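Local atomic coordinates of NAD(P)-dependent oxidoreductase (Pseudomonas putida, PDB entry 7A3W), a protein that probably uses NADPH to reduce imines, serving as a biocatalyst for conjugate reduction and reductive amination. Residues S12-G17 against S59-A64. Residues are numbered along the deposited sequence; the frame is centred on the assembly and turned at random. Where two conformers were deposited one is given.
Sequences SVLGLG and SEAINA. With NDP (NADPH dihydro-nicotinamide-adenine-dinucleotide phosphate), chain F.
A buried serine hydroxyl ties strand 10-14 to helix 58-64: Ser-12 OG donates to the backbone O of Ala-61 over 2.6 Å. With OG anti to its own carbonyl carbon (chi1 -64°), the hydroxyl meets that oxygen at a C=O...OG angle of 138°, tilted 31° from the carbonyl plane. The amide of Ala-64 reaches the same oxygen at 3.3 Å from the opposite face, so two donors grip the acceptor. Ser-12 OG is also hydrogen-bonded to OG of Ser-65, the residue after Ala-64. An alanine in place of Ser-12 would probably leave Ala-61 O with the Ala-64 amide but without its hydroxyl donor. Two residues along, on the same face of the strand, the branches of Leu-14 part: CD1 packs on Ala-61 CB at 3.9 Å, while CD2 lies more loosely against Ile-62 CG1, 4.4 Å away. Trp-37, from a flanking strand, also touches Ala-61. Beyond Leu-14 the chain turns through Gly-15 and Gly-17 beside the adenosine ribose of NADPH, where Leu-16 N lies 3.2 Å from O3B. Helix 58-64 thus packs nearly antiparallel on the first strand of a Rossmann fold, which leads into a glycine-rich turn consistent with the GxGxxG dinucleotide-binding motif.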
ATOM      1  N   SER B  12       7.520 -33.750   5.378  1.00 16.12           N
ATOM      2  CA  SER B  12       8.676 -33.298   6.183  1.00 17.04           C
ATOM      3  C   SER B  12       8.761 -31.767   6.096  1.00 17.82           C
ATOM      4  O   SER B  12       8.427 -31.203   5.044  1.00 17.49           O
ATOM      5  CB  SER B  12       9.950 -33.967   5.759  1.00 17.23           C
ATOM      6  OG  SER B  12       9.915 -35.378   5.990  1.00 16.69           O
ATOM      7  N   VAL B  13       9.089 -31.127   7.213  1.00 17.40           N
ATOM      8  CA  VAL B  13       9.311 -29.660   7.313  1.00 16.00           C
ATOM      9  C   VAL B  13      10.710 -29.485   7.889  1.00 15.80           C
ATOM     10  O   VAL B  13      10.982 -30.042   8.956  1.00 17.01           O
ATOM     11  CB  VAL B  13       8.228 -28.973   8.168  1.00 16.22           C
ATOM     12  CG1 VAL B  13       8.521 -27.492   8.391  1.00 17.30           C
ATOM     13  CG2 VAL B  13       6.826 -29.186   7.574  1.00 17.05           C
ATOM     14  N   LEU B  14      11.563 -28.771   7.171  1.00 15.74           N
ATOM     15  CA  LEU B  14      12.947 -28.469   7.605  1.00 16.75           C
ATOM     16  C   LEU B  14      13.008 -26.961   7.860  1.00 16.17           C
ATOM     17  O   LEU B  14      12.789 -26.190   6.943  1.00 15.61           O
ATOM     18  CB  LEU B  14      13.938 -28.890   6.519  1.00 18.48           C
ATOM     19  CG  LEU B  14      14.216 -30.384   6.391  1.00 18.94           C
ATOM     20  CD1 LEU B  14      13.005 -31.138   5.872  1.00 19.32           C
ATOM     21  CD2 LEU B  14      15.415 -30.611   5.474  1.00 21.00           C
ATOM     22  N   GLY B  15      13.270 -26.577   9.102  1.00 16.81           N
ATOM     23  CA  GLY B  15      13.271 -25.185   9.574  1.00 16.60           C
ATOM     24  C   GLY B  15      12.047 -24.977  10.423  1.00 18.30           C
ATOM     25  O   GLY B  15      10.918 -25.021   9.869  1.00 18.95           O
ATOM     26  N   LEU B  16      12.228 -24.819  11.731  1.00 17.76           N
ATOM     27  CA  LEU B  16      11.090 -24.648  12.669  1.00 17.05           C
ATOM     28  C   LEU B  16      11.198 -23.285  13.351  1.00 17.42           C
ATOM     29  O   LEU B  16      10.949 -23.202  14.560  1.00 16.50           O
ATOM     30  CB  LEU B  16      11.061 -25.789  13.692  1.00 17.60           C
ATOM     31  CG  LEU B  16      11.021 -27.198  13.122  1.00 18.40           C
ATOM     32  CD1 LEU B  16      11.166 -28.219  14.239  1.00 18.74           C
ATOM     33  CD2 LEU B  16       9.737 -27.417  12.327  1.00 17.73           C
ATOM     34  N   GLY B  17      11.498 -22.232  12.594  1.00 16.83           N
ATOM     35  CA  GLY B  17      11.388 -20.855  13.103  1.00 15.95           C
ATOM     36  C   GLY B  17       9.949 -20.396  13.217  1.00 16.62           C
ATOM     37  O   GLY B  17       8.990 -21.266  13.339  1.00 16.43           O
ATOM     38  N   SER B  59      19.049 -35.340   6.359  0.50 23.44           N
ATOM     39  CA  SER B  59      18.982 -36.559   5.503  0.50 22.59           C
ATOM     40  C   SER B  59      17.790 -37.432   5.904  0.50 22.10           C
ATOM     41  O   SER B  59      17.077 -37.895   5.000  0.50 20.99           O
ATOM     42  CB  SER B  59      20.248 -37.369   5.567  0.50 24.43           C
ATOM     43  OG  SER B  59      21.391 -36.535   5.491  0.50 25.84           O
ATOM     44  N   GLU B  60      17.607 -37.682   7.203  1.00 22.03           N
ATOM     45  CA  GLU B  60      16.517 -38.567   7.716  1.00 22.87           C
ATOM     46  C   GLU B  60      15.154 -37.897   7.474  1.00 21.81           C
ATOM     47  O   GLU B  60      14.157 -38.613   7.166  1.00 22.45           O
ATOM     48  CB  GLU B  60      16.733 -38.876   9.201  1.00 26.49           C
ATOM     49  CG  GLU B  60      17.995 -39.690   9.479  1.00 31.42           C
ATOM     50  CD  GLU B  60      18.510 -39.648  10.914  1.00 37.67           C
ATOM     51  OE1 GLU B  60      17.926 -38.900  11.743  1.00 43.75           O
ATOM     52  OE2 GLU B  60      19.494 -40.367  11.211  1.00 36.35           O
ATOM     53  N   ALA B  61      15.074 -36.575   7.621  1.00 20.81           N
ATOM     54  CA  ALA B  61      13.822 -35.837   7.356  1.00 21.23           C
ATOM     55  C   ALA B  61      13.471 -36.010   5.869  1.00 20.04           C
ATOM     56  O   ALA B  61      12.297 -36.278   5.527  1.00 18.18           O
ATOM     57  CB  ALA B  61      13.943 -34.380   7.778  1.00 19.54           C
ATOM     58  N   ILE B  62      14.462 -35.877   4.994  1.00 19.94           N
ATOM     59  CA  ILE B  62      14.256 -36.063   3.521  1.00 20.39           C
ATOM     60  C   ILE B  62      13.797 -37.499   3.248  1.00 21.69           C
ATOM     61  O   ILE B  62      12.805 -37.681   2.486  1.00 22.26           O
ATOM     62  CB  ILE B  62      15.532 -35.675   2.753  1.00 20.61           C
ATOM     63  CG1 ILE B  62      15.767 -34.169   2.867  1.00 21.06           C
ATOM     64  CG2 ILE B  62      15.453 -36.169   1.316  1.00 20.77           C
ATOM     65  CD1 ILE B  62      17.169 -33.687   2.529  1.00 23.77           C
ATOM     66  N   ASN B  63      14.429 -38.484   3.896  1.00 23.04           N
ATOM     67  CA  ASN B  63      14.131 -39.922   3.661  1.00 24.86           C
ATOM     68  C   ASN B  63      12.711 -40.255   4.115  1.00 22.94           C
ATOM     69  O   ASN B  63      12.072 -41.157   3.495  1.00 23.77           O
ATOM     70  CB  ASN B  63      15.197 -40.798   4.308  1.00 25.86           C
ATOM     71  CG  ASN B  63      16.480 -40.779   3.509  1.00 30.99           C
ATOM     72  OD1 ASN B  63      16.451 -40.557   2.298  1.00 32.62           O
ATOM     73  ND2 ASN B  63      17.600 -41.038   4.167  1.00 30.80           N
ATOM     74  N   ALA B  64      12.170 -39.509   5.077  1.00 22.26           N
ATOM     75  CA  ALA B  64      10.925 -39.889   5.784  1.00 21.59           C
ATOM     76  C   ALA B  64       9.683 -39.658   4.912  1.00 21.90           C
ATOM     77  O   ALA B  64       8.644 -40.272   5.192  1.00 21.47           O
ATOM     78  CB  ALA B  64      10.839 -39.105   7.067  1.00 23.80           C
TER
HETATM   79  PA  NDP F 301      13.180 -17.454  11.868  1.00 18.66           P
HETATM   80  O1A NDP F 301      12.094 -17.591  12.896  1.00 16.23           O
HETATM   81  O2A NDP F 301      14.390 -16.578  12.096  1.00 17.04           O
HETATM   82  O5B NDP F 301      13.690 -18.939  11.556  1.00 19.14           O
HETATM   83  C5B NDP F 301      14.886 -19.147  10.783  1.00 21.17           C
HETATM   84  C4B NDP F 301      15.034 -20.635  10.606  1.00 20.90           C
HETATM   85  O4B NDP F 301      16.218 -20.914   9.803  1.00 19.63           O
HETATM   86  C3B NDP F 301      15.201 -21.442  11.899  1.00 19.37           C
HETATM   87  O3B NDP F 301      14.651 -22.721  11.685  1.00 21.32           O
HETATM   88  C2B NDP F 301      16.716 -21.474  12.020  1.00 20.08           C
HETATM   89  O2B NDP F 301      17.287 -22.528  12.805  1.00 20.06           O
HETATM   90  C1B NDP F 301      17.052 -21.759  10.563  1.00 19.84           C
HETATM   91  N9A NDP F 301      18.438 -21.495  10.236  1.00 19.47           N
HETATM   92  C8A NDP F 301      19.128 -20.313  10.273  1.00 19.91           C
HETATM   93  N7A NDP F 301      20.384 -20.444   9.917  1.00 19.13           N
HETATM   94  C5A NDP F 301      20.508 -21.785   9.583  1.00 19.58           C
HETATM   95  C6A NDP F 301      21.589 -22.562   9.128  1.00 21.30           C
HETATM   96  N6A NDP F 301      22.810 -22.074   8.880  1.00 21.94           N
HETATM   97  N1A NDP F 301      21.361 -23.873   8.907  1.00 22.91           N
HETATM   98  C2A NDP F 301      20.141 -24.375   9.147  1.00 24.09           C
HETATM   99  N3A NDP F 301      19.057 -23.755   9.592  1.00 22.74           N
HETATM  100  C4A NDP F 301      19.313 -22.447   9.791  1.00 20.67           C
HETATM  101  O3  NDP F 301      12.617 -17.082  10.424  1.00 17.32           O
HETATM  102  PN  NDP F 301      11.104 -17.265   9.894  1.00 16.47           P
HETATM  103  O1N NDP F 301      10.399 -16.026  10.299  1.00 16.49           O
HETATM  104  O2N NDP F 301      10.544 -18.577  10.357  1.00 15.87           O
HETATM  105  O5D NDP F 301      11.339 -17.194   8.326  1.00 16.59           O
HETATM  106  C5D NDP F 301      11.767 -18.322   7.533  1.00 16.96           C
HETATM  107  C4D NDP F 301      11.673 -17.942   6.078  1.00 16.65           C
HETATM  108  O4D NDP F 301      10.287 -17.690   5.718  1.00 17.25           O
HETATM  109  C3D NDP F 301      12.462 -16.686   5.661  1.00 15.38           C
HETATM  110  O3D NDP F 301      13.161 -16.947   4.452  1.00 14.46           O
HETATM  111  C2D NDP F 301      11.379 -15.628   5.559  1.00 17.01           C
HETATM  112  O2D NDP F 301      11.762 -14.575   4.684  1.00 16.43           O
HETATM  113  C1D NDP F 301      10.167 -16.441   5.098  1.00 17.04           C
HETATM  114  N1N NDP F 301       8.852 -15.861   5.511  1.00 18.97           N
HETATM  115  C2N NDP F 301       8.527 -15.612   6.827  1.00 18.78           C
HETATM  116  C3N NDP F 301       7.383 -14.920   7.172  1.00 22.19           C
HETATM  117  C7N NDP F 301       7.003 -14.628   8.585  1.00 23.13           C
HETATM  118  O7N NDP F 301       6.033 -13.894   8.773  1.00 20.57           O
HETATM  119  N7N NDP F 301       7.651 -15.170   9.602  1.00 21.95           N
HETATM  120  C4N NDP F 301       6.443 -14.509   6.107  1.00 21.49           C
HETATM  121  C5N NDP F 301       6.861 -14.842   4.769  1.00 20.70           C
HETATM  122  C6N NDP F 301       7.933 -15.569   4.529  1.00 19.51           C
HETATM  123  P2B NDP F 301      17.405 -22.252  14.394  1.00 19.65           P
HETATM  124  O1X NDP F 301      18.066 -20.880  14.499  1.00 19.85           O
HETATM  125  O2X NDP F 301      16.036 -22.396  15.021  1.00 18.01           O
HETATM  126  O3X NDP F 301      18.340 -23.387  14.755  1.00 19.16           O